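PDB 5HJQ: GTPase-activating protein skywalker from Drosophila melanogaster, which acts as a GTPase-activating protein for Rab35, binds phosphoinositides and regulates the endosomal sorting and turnover of synaptic vesicle proteins at neuromuscular junction boutons. Local coordinates for residues L165-L169 / S202-H206; V176-I180 / L205-E210. One frame throughout, in Å; residues are numbered along the deposited sequence.

The two contacts lie in the TBC domain, an all-helical RabGAP fold, with their centres about 8 Å apart. Along the chain the order is 165-169, then 176-180 on helix 171-187, then the overlapping segments 202-206 and 205-210, which run on from helix 197-204 toward helix 210-221. Interaction 1 joins the loop before helix 171-187 to that linker region, and interaction 2 joins the helix itself to it. They share Leu205 and His206; Leu205 packs against both first segments. They touch where Ser202 OG lies 4.3 Å from Ala177 CB. Both are contacts between helices and loops of the TBC domain, away from the annotated phosphoinositide site.

Interaction 1: L165-L169 / S202-H206; sequences LPYHL and SILLH
Ser202 OG donates a hydrogen bond to Leu165 O at 3.0 Å, with a C=O...OG angle of 140° and the donor tilted out of the carbonyl plane. The hydroxyl is aimed at the loop because OG stands beside its own backbone N (chi1 -70°). Leu169 CD1 packs 3.5 Å from Ser202 OG, coming from a different direction than Leu165 O.

The second polar link involves the ring of His206. Its NE2 accepts the backbone N-H of His168 at 3.3 Å; the donor lies almost in the ring plane, but the bond is bent, with an N-H...NE2 angle of 136°. Pro166 O also sits at this ring's edge, 3.8 Å from CE1. The type II' beta turn from Pro166 to Leu169, closed by a bond from Leu169 N to Pro166 O and carrying Tyr167 at positive phi, presents the His168 N-H to the ring.

Leu169 covers one face of the imidazole: CD2 makes a CH-pi contact 3.9 Å from the centroid of the His206 ring. That methyl also reaches Leu205 CB at 4.0 Å. On the other flank of the contact Tyr167 brings the CE2 side of its ring to Ile203 CG1, 3.6 Å away, while Leu165 CB lies over one ring face. The phenol OH bonds to Leu279 O, and Phe284 meets the rings of both histidines.

Within its own segment, His206 ND1 points at Ser202 O in a bond modelled so short that its length is doubtful. Acceptance of the His168 N-H by NE2 is consistent with a neutral imidazole protonated at ND1; the ND1 contact to Ser202 O, if real, would agree, and the two together would probably limit the ring's rotation.

Interaction 2: V176-I180 / L205-E210; sequences VADRI and LHFMSE
The carboxylate oxygens of Glu210 lie along the NE/NH2 edge of the Arg179 guanidinium, the two planes 38° apart, while Val176 CG1 lies over one face of the carboxylate, 3.5 Å from Glu210 CD. The grip is side-on and bidentate, with one nitrogen for each oxygen. Arg179 NH2 donates to Glu210 OE1 at 2.8 Å in a nearly straight bond; OE1 lies close to the guanidinium plane and is met on its syn side, though out of the carboxylate plane. The other half is shorter but more bent: Arg179 NE reaches Glu210 OE2 at 2.6 Å with an N-H...OE2 angle of 141°, through the syn lone pair of OE2; OE2 itself stands out of the guanidinium plane.

The Arg179 and Glu210 side chains cross at about a right angle. With CG trans to the backbone N (chi1 164°) and the rest extended, Glu210 spans the gap to helix 171-187; Arg179 starts out extended too, then bends at chi3 to bring the NE edge round to the carboxylate. OE2 has a second hydrogen bond, with Tyr135 OH, which probably helps to fix the carboxylate's rotation.

Beside the ion pair runs an apolar seam. Leu205 CD1 contacts Ala177 CB at 3.8 Å, and the other methyl, CD2, meets Ile180 CD1 tip to tip at 4.2 Å. The side chains of Ile180 and Glu210 pass in opposite directions, taking Ile180 CD1 to 3.4 Å from Glu210 O. Ala213 of helix 210-221 extends the seam, touching both Leu205 and Ile180.

The arrangement is a bidentate Arg-Glu salt bridge, flanked by an apolar Leu/Ile/Ala seam, between helix 171-187 and the N-terminal turn of helix 210-221, N-capped by Ser209, in the all-helical TBC fold.

Interaction 1: L165-L169 / S202-H206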
ATOM      1  N   LEU A 165      -9.690  -4.285   4.738  1.00 59.52           N
ATOM      2  CA  LEU A 165      -8.733  -5.014   5.561  1.00 64.66           C
ATOM      3  C   LEU A 165      -8.448  -4.298   6.876  1.00 67.01           C
ATOM      4  O   LEU A 165      -7.934  -3.180   6.882  1.00 66.97           O
ATOM      5  CB  LEU A 165      -7.434  -5.224   4.784  1.00 61.22           C
ATOM      6  CG  LEU A 165      -7.613  -5.928   3.437  1.00 64.88           C
ATOM      7  CD1 LEU A 165      -6.355  -5.819   2.590  1.00 63.53           C
ATOM      8  CD2 LEU A 165      -7.995  -7.385   3.647  1.00 66.29           C
ATOM      9  N   PRO A 166      -8.787  -4.950   7.998  1.00 66.93           N
ATOM     10  CA  PRO A 166      -8.673  -4.378   9.344  1.00 66.41           C
ATOM     11  C   PRO A 166      -7.328  -4.644  10.016  1.00 69.91           C
ATOM     12  O   PRO A 166      -6.951  -3.900  10.926  1.00 66.16           O
ATOM     13  CB  PRO A 166      -9.797  -5.084  10.100  1.00 68.17           C
ATOM     14  CG  PRO A 166      -9.836  -6.445   9.474  1.00 66.17           C
ATOM     15  CD  PRO A 166      -9.443  -6.270   8.019  1.00 63.26           C
ATOM     16  N   TYR A 167      -6.628  -5.684   9.569  1.00 64.39           N
ATOM     17  CA  TYR A 167      -5.377  -6.120  10.187  1.00 63.75           C
ATOM     18  C   TYR A 167      -5.553  -6.343  11.692  1.00 70.57           C
ATOM     19  O   TYR A 167      -6.387  -7.146  12.104  1.00 77.29           O
ATOM     20  CB  TYR A 167      -4.261  -5.110   9.909  1.00 66.16           C
ATOM     21  CG  TYR A 167      -4.060  -4.842   8.432  1.00 65.61           C
ATOM     22  CD1 TYR A 167      -3.532  -5.818   7.596  1.00 63.55           C
ATOM     23  CD2 TYR A 167      -4.403  -3.616   7.874  1.00 65.53           C
ATOM     24  CE1 TYR A 167      -3.352  -5.584   6.244  1.00 58.66           C
ATOM     25  CE2 TYR A 167      -4.226  -3.371   6.521  1.00 61.49           C
ATOM     26  CZ  TYR A 167      -3.699  -4.361   5.713  1.00 59.97           C
ATOM     27  OH  TYR A 167      -3.516  -4.126   4.372  1.00 60.00           O
ATOM     28  N   HIS A 168      -4.789  -5.625  12.509  1.00 71.58           N
ATOM     29  CA  HIS A 168      -4.809  -5.854  13.951  1.00 70.22           C
ATOM     30  C   HIS A 168      -5.713  -4.881  14.706  1.00 68.99           C
ATOM     31  O   HIS A 168      -5.699  -4.845  15.935  1.00 69.62           O
ATOM     32  CB  HIS A 168      -3.388  -5.776  14.516  1.00 66.96           C
ATOM     33  CG  HIS A 168      -2.460  -6.812  13.962  1.00 71.78           C
ATOM     34  ND1 HIS A 168      -1.165  -6.526  13.586  1.00 70.66           N
ATOM     35  CD2 HIS A 168      -2.640  -8.131  13.716  1.00 77.81           C
ATOM     36  CE1 HIS A 168      -0.588  -7.626  13.135  1.00 73.31           C
ATOM     37  NE2 HIS A 168      -1.461  -8.614  13.204  1.00 75.13           N
ATOM     38  N   LEU A 169      -6.502  -4.099  13.973  1.00 69.22           N
ATOM     39  CA  LEU A 169      -7.397  -3.128  14.595  1.00 61.86           C
ATOM     40  C   LEU A 169      -8.467  -3.795  15.451  1.00 68.11           C
ATOM     41  O   LEU A 169      -9.075  -4.785  15.046  1.00 70.88           O
ATOM     42  CB  LEU A 169      -8.073  -2.254  13.536  1.00 64.34           C
ATOM     43  CG  LEU A 169      -7.232  -1.210  12.804  1.00 60.02           C
ATOM     44  CD1 LEU A 169      -8.120  -0.377  11.885  1.00 55.27           C
ATOM     45  CD2 LEU A 169      -6.495  -0.328  13.798  1.00 59.32           C
ATOM     46  N   SER A 202      -6.485   1.873   7.809  1.00 57.71           N
ATOM     47  CA  SER A 202      -6.285   0.929   8.900  1.00 58.05           C
ATOM     48  C   SER A 202      -4.829   0.883   9.354  1.00 59.02           C
ATOM     49  O   SER A 202      -4.550   0.787  10.545  1.00 60.25           O
ATOM     50  CB  SER A 202      -6.744  -0.471   8.485  1.00 58.38           C
ATOM     51  OG  SER A 202      -8.154  -0.533   8.361  1.00 59.82           O
ATOM     52  N   ILE A 203      -3.907   0.943   8.399  1.00 59.80           N
ATOM     53  CA  ILE A 203      -2.479   0.890   8.701  1.00 58.23           C
ATOM     54  C   ILE A 203      -2.030   2.123   9.480  1.00 57.31           C
ATOM     55  O   ILE A 203      -1.314   2.015  10.477  1.00 56.75           O
ATOM     56  CB  ILE A 203      -1.640   0.766   7.414  1.00 54.78           C
ATOM     57  CG1 ILE A 203      -1.942  -0.554   6.701  1.00 59.30           C
ATOM     58  CG2 ILE A 203      -0.160   0.856   7.729  1.00 51.34           C
ATOM     59  CD1 ILE A 203      -1.111  -0.780   5.455  1.00 52.93           C
ATOM     60  N   LEU A 204      -2.455   3.290   9.012  1.00 54.94           N
ATOM     61  CA  LEU A 204      -2.165   4.548   9.684  1.00 55.84           C
ATOM     62  C   LEU A 204      -2.626   4.508  11.137  1.00 57.02           C
ATOM     63  O   LEU A 204      -1.913   4.946  12.038  1.00 59.13           O
ATOM     64  CB  LEU A 204      -2.842   5.703   8.952  1.00 54.69           C
ATOM     65  CG  LEU A 204      -2.345   5.991   7.537  1.00 54.34           C
ATOM     66  CD1 LEU A 204      -3.294   6.942   6.844  1.00 47.85           C
ATOM     67  CD2 LEU A 204      -0.947   6.576   7.595  1.00 54.55           C
ATOM     68  N   LEU A 205      -3.817   3.959  11.349  1.00 53.59           N
ATOM     69  CA  LEU A 205      -4.446   3.922  12.665  1.00 58.25           C
ATOM     70  C   LEU A 205      -3.705   3.043  13.671  1.00 59.69           C
ATOM     71  O   LEU A 205      -4.027   3.049  14.857  1.00 61.28           O
ATOM     72  CB  LEU A 205      -5.893   3.444  12.528  1.00 59.30           C
ATOM     73  CG  LEU A 205      -6.882   4.499  12.023  1.00 62.14           C
ATOM     74  CD1 LEU A 205      -8.269   3.902  11.829  1.00 51.95           C
ATOM     75  CD2 LEU A 205      -6.929   5.678  12.999  1.00 59.33           C
ATOM     76  N   HIS A 206      -2.720   2.285  13.203  1.00 63.18           N
ATOM     77  CA  HIS A 206      -1.943   1.428  14.091  1.00 60.10           C
ATOM     78  C   HIS A 206      -0.855   2.200  14.836  1.00 56.01           C
ATOM     79  O   HIS A 206      -0.223   1.660  15.742  1.00 61.67           O
ATOM     80  CB  HIS A 206      -1.302   0.277  13.305  1.00 60.29           C
ATOM     81  CG  HIS A 206      -2.246  -0.839  12.980  1.00 62.57           C
ATOM     82  ND1 HIS A 206      -3.239  -0.725  12.030  1.00 60.10           N
ATOM     83  CD2 HIS A 206      -2.348  -2.092  13.481  1.00 59.52           C
ATOM     84  CE1 HIS A 206      -3.911  -1.859  11.960  1.00 64.90           C
ATOM     85  NE2 HIS A 206      -3.391  -2.706  12.831  1.00 66.37           N
TER

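Interaction 2: V176-I180 / L205-E210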
ATOM      1  N   VAL A 176     -13.521   3.428  13.806  1.00 57.63           N
ATOM      2  CA  VAL A 176     -12.854   4.698  13.556  1.00 59.26           C
ATOM      3  C   VAL A 176     -12.483   4.811  12.077  1.00 56.15           C
ATOM      4  O   VAL A 176     -12.683   5.855  11.449  1.00 54.24           O
ATOM      5  CB  VAL A 176     -11.594   4.849  14.429  1.00 53.90           C
ATOM      6  CG1 VAL A 176     -10.700   5.947  13.892  1.00 47.52           C
ATOM      7  CG2 VAL A 176     -11.979   5.112  15.878  1.00 59.04           C
ATOM      8  N   ALA A 177     -11.939   3.726  11.533  1.00 57.71           N
ATOM      9  CA  ALA A 177     -11.621   3.648  10.111  1.00 60.94           C
ATOM     10  C   ALA A 177     -12.858   3.939   9.272  1.00 54.39           C
ATOM     11  O   ALA A 177     -12.809   4.729   8.328  1.00 56.06           O
ATOM     12  CB  ALA A 177     -11.055   2.281   9.767  1.00 57.01           C
ATOM     13  N   ASP A 178     -13.968   3.306   9.638  1.00 59.63           N
ATOM     14  CA  ASP A 178     -15.240   3.514   8.957  1.00 63.12           C
ATOM     15  C   ASP A 178     -15.657   4.978   8.985  1.00 62.09           C
ATOM     16  O   ASP A 178     -16.225   5.486   8.017  1.00 64.96           O
ATOM     17  CB  ASP A 178     -16.338   2.652   9.585  1.00 63.24           C
ATOM     18  CG  ASP A 178     -16.049   1.169   9.478  1.00 65.43           C
ATOM     19  OD1 ASP A 178     -15.350   0.767   8.523  1.00 61.46           O
ATOM     20  OD2 ASP A 178     -16.524   0.403  10.346  1.00 67.18           O
ATOM     21  N   ARG A 179     -15.371   5.655  10.092  1.00 56.39           N
ATOM     22  CA  ARG A 179     -15.710   7.067  10.216  1.00 56.68           C
ATOM     23  C   ARG A 179     -14.829   7.926   9.317  1.00 53.08           C
ATOM     24  O   ARG A 179     -15.305   8.877   8.698  1.00 56.76           O
ATOM     25  CB  ARG A 179     -15.593   7.533  11.670  1.00 58.88           C
ATOM     26  CG  ARG A 179     -15.878   9.015  11.854  1.00 50.70           C
ATOM     27  CD  ARG A 179     -16.345   9.331  13.267  1.00 66.15           C
ATOM     28  NE  ARG A 179     -15.295   9.141  14.263  1.00 60.42           N
ATOM     29  CZ  ARG A 179     -15.472   9.306  15.569  1.00 62.41           C
ATOM     30  NH1 ARG A 179     -16.661   9.659  16.036  1.00 61.70           N
ATOM     31  NH2 ARG A 179     -14.464   9.114  16.409  1.00 61.74           N
ATOM     32  N   ILE A 180     -13.544   7.592   9.248  1.00 49.60           N
ATOM     33  CA  ILE A 180     -12.605   8.359   8.436  1.00 53.72           C
ATOM     34  C   ILE A 180     -12.954   8.297   6.948  1.00 54.63           C
ATOM     35  O   ILE A 180     -12.991   9.326   6.271  1.00 52.85           O
ATOM     36  CB  ILE A 180     -11.157   7.872   8.628  1.00 53.28           C
ATOM     37  CG1 ILE A 180     -10.694   8.115  10.065  1.00 57.02           C
ATOM     38  CG2 ILE A 180     -10.226   8.588   7.663  1.00 52.01           C
ATOM     39  CD1 ILE A 180      -9.219   7.833  10.276  1.00 49.38           C
ATOM     40  N   LEU A 205      -3.817   3.959  11.349  1.00 53.59           N
ATOM     41  CA  LEU A 205      -4.446   3.922  12.665  1.00 58.25           C
ATOM     42  C   LEU A 205      -3.705   3.043  13.671  1.00 59.69           C
ATOM     43  O   LEU A 205      -4.027   3.049  14.857  1.00 61.28           O
ATOM     44  CB  LEU A 205      -5.893   3.444  12.528  1.00 59.30           C
ATOM     45  CG  LEU A 205      -6.882   4.499  12.023  1.00 62.14           C
ATOM     46  CD1 LEU A 205      -8.269   3.902  11.829  1.00 51.95           C
ATOM     47  CD2 LEU A 205      -6.929   5.678  12.999  1.00 59.33           C
ATOM     48  N   HIS A 206      -2.720   2.285  13.203  1.00 63.18           N
ATOM     49  CA  HIS A 206      -1.943   1.428  14.091  1.00 60.10           C
ATOM     50  C   HIS A 206      -0.855   2.200  14.836  1.00 56.01           C
ATOM     51  O   HIS A 206      -0.223   1.660  15.742  1.00 61.67           O
ATOM     52  CB  HIS A 206      -1.302   0.277  13.305  1.00 60.29           C
ATOM     53  CG  HIS A 206      -2.246  -0.839  12.980  1.00 62.57           C
ATOM     54  ND1 HIS A 206      -3.239  -0.725  12.030  1.00 60.10           N
ATOM     55  CD2 HIS A 206      -2.348  -2.092  13.481  1.00 59.52           C
ATOM     56  CE1 HIS A 206      -3.911  -1.859  11.960  1.00 64.90           C
ATOM     57  NE2 HIS A 206      -3.391  -2.706  12.831  1.00 66.37           N
ATOM     58  N   PHE A 207      -0.635   3.456  14.460  1.00 57.44           N
ATOM     59  CA  PHE A 207       0.498   4.206  14.994  1.00 55.45           C
ATOM     60  C   PHE A 207       0.170   5.651  15.363  1.00 59.43           C
ATOM     61  O   PHE A 207       0.978   6.326  15.998  1.00 63.00           O
ATOM     62  CB  PHE A 207       1.646   4.193  13.986  1.00 56.48           C
ATOM     63  CG  PHE A 207       2.081   2.815  13.589  1.00 57.50           C
ATOM     64  CD1 PHE A 207       2.892   2.065  14.422  1.00 54.85           C
ATOM     65  CD2 PHE A 207       1.678   2.269  12.383  1.00 59.29           C
ATOM     66  CE1 PHE A 207       3.291   0.791  14.060  1.00 62.23           C
ATOM     67  CE2 PHE A 207       2.070   0.997  12.014  1.00 53.93           C
ATOM     68  CZ  PHE A 207       2.881   0.258  12.851  1.00 59.22           C
ATOM     69  N   MET A 208      -1.000   6.132  14.961  1.00 55.26           N
ATOM     70  CA  MET A 208      -1.386   7.507  15.270  1.00 53.73           C
ATOM     71  C   MET A 208      -2.866   7.616  15.634  1.00 59.58           C
ATOM     72  O   MET A 208      -3.585   6.618  15.674  1.00 65.29           O
ATOM     73  CB  MET A 208      -1.067   8.426  14.089  1.00 54.04           C
ATOM     74  CG  MET A 208      -1.943   8.184  12.863  1.00 58.05           C
ATOM     75  SD  MET A 208      -1.359   9.087  11.417  1.00 56.09           S
ATOM     76  CE  MET A 208       0.171   8.218  11.082  1.00 49.95           C
ATOM     77  N   SER A 209      -3.313   8.837  15.910  1.00 58.16           N
ATOM     78  CA  SER A 209      -4.702   9.068  16.284  1.00 56.78           C
ATOM     79  C   SER A 209      -5.602   9.120  15.057  1.00 58.77           C
ATOM     80  O   SER A 209      -5.121   9.173  13.925  1.00 57.54           O
ATOM     81  CB  SER A 209      -4.836  10.365  17.083  1.00 53.39           C
ATOM     82  OG  SER A 209      -4.486  11.485  16.290  1.00 55.48           O
ATOM     83  N   GLU A 210      -6.908   9.111  15.297  1.00 59.62           N
ATOM     84  CA  GLU A 210      -7.905   9.166  14.237  1.00 53.71           C
ATOM     85  C   GLU A 210      -7.755  10.404  13.364  1.00 58.79           C
ATOM     86  O   GLU A 210      -7.793  10.316  12.136  1.00 60.19           O
ATOM     87  CB  GLU A 210      -9.310   9.125  14.838  1.00 49.90           C
ATOM     88  CG  GLU A 210     -10.411   9.558  13.888  1.00 61.12           C
ATOM     89  CD  GLU A 210     -11.793   9.192  14.396  1.00 61.91           C
ATOM     90  OE1 GLU A 210     -11.882   8.596  15.491  1.00 58.83           O
ATOM     91  OE2 GLU A 210     -12.786   9.499  13.702  1.00 62.69           O
TER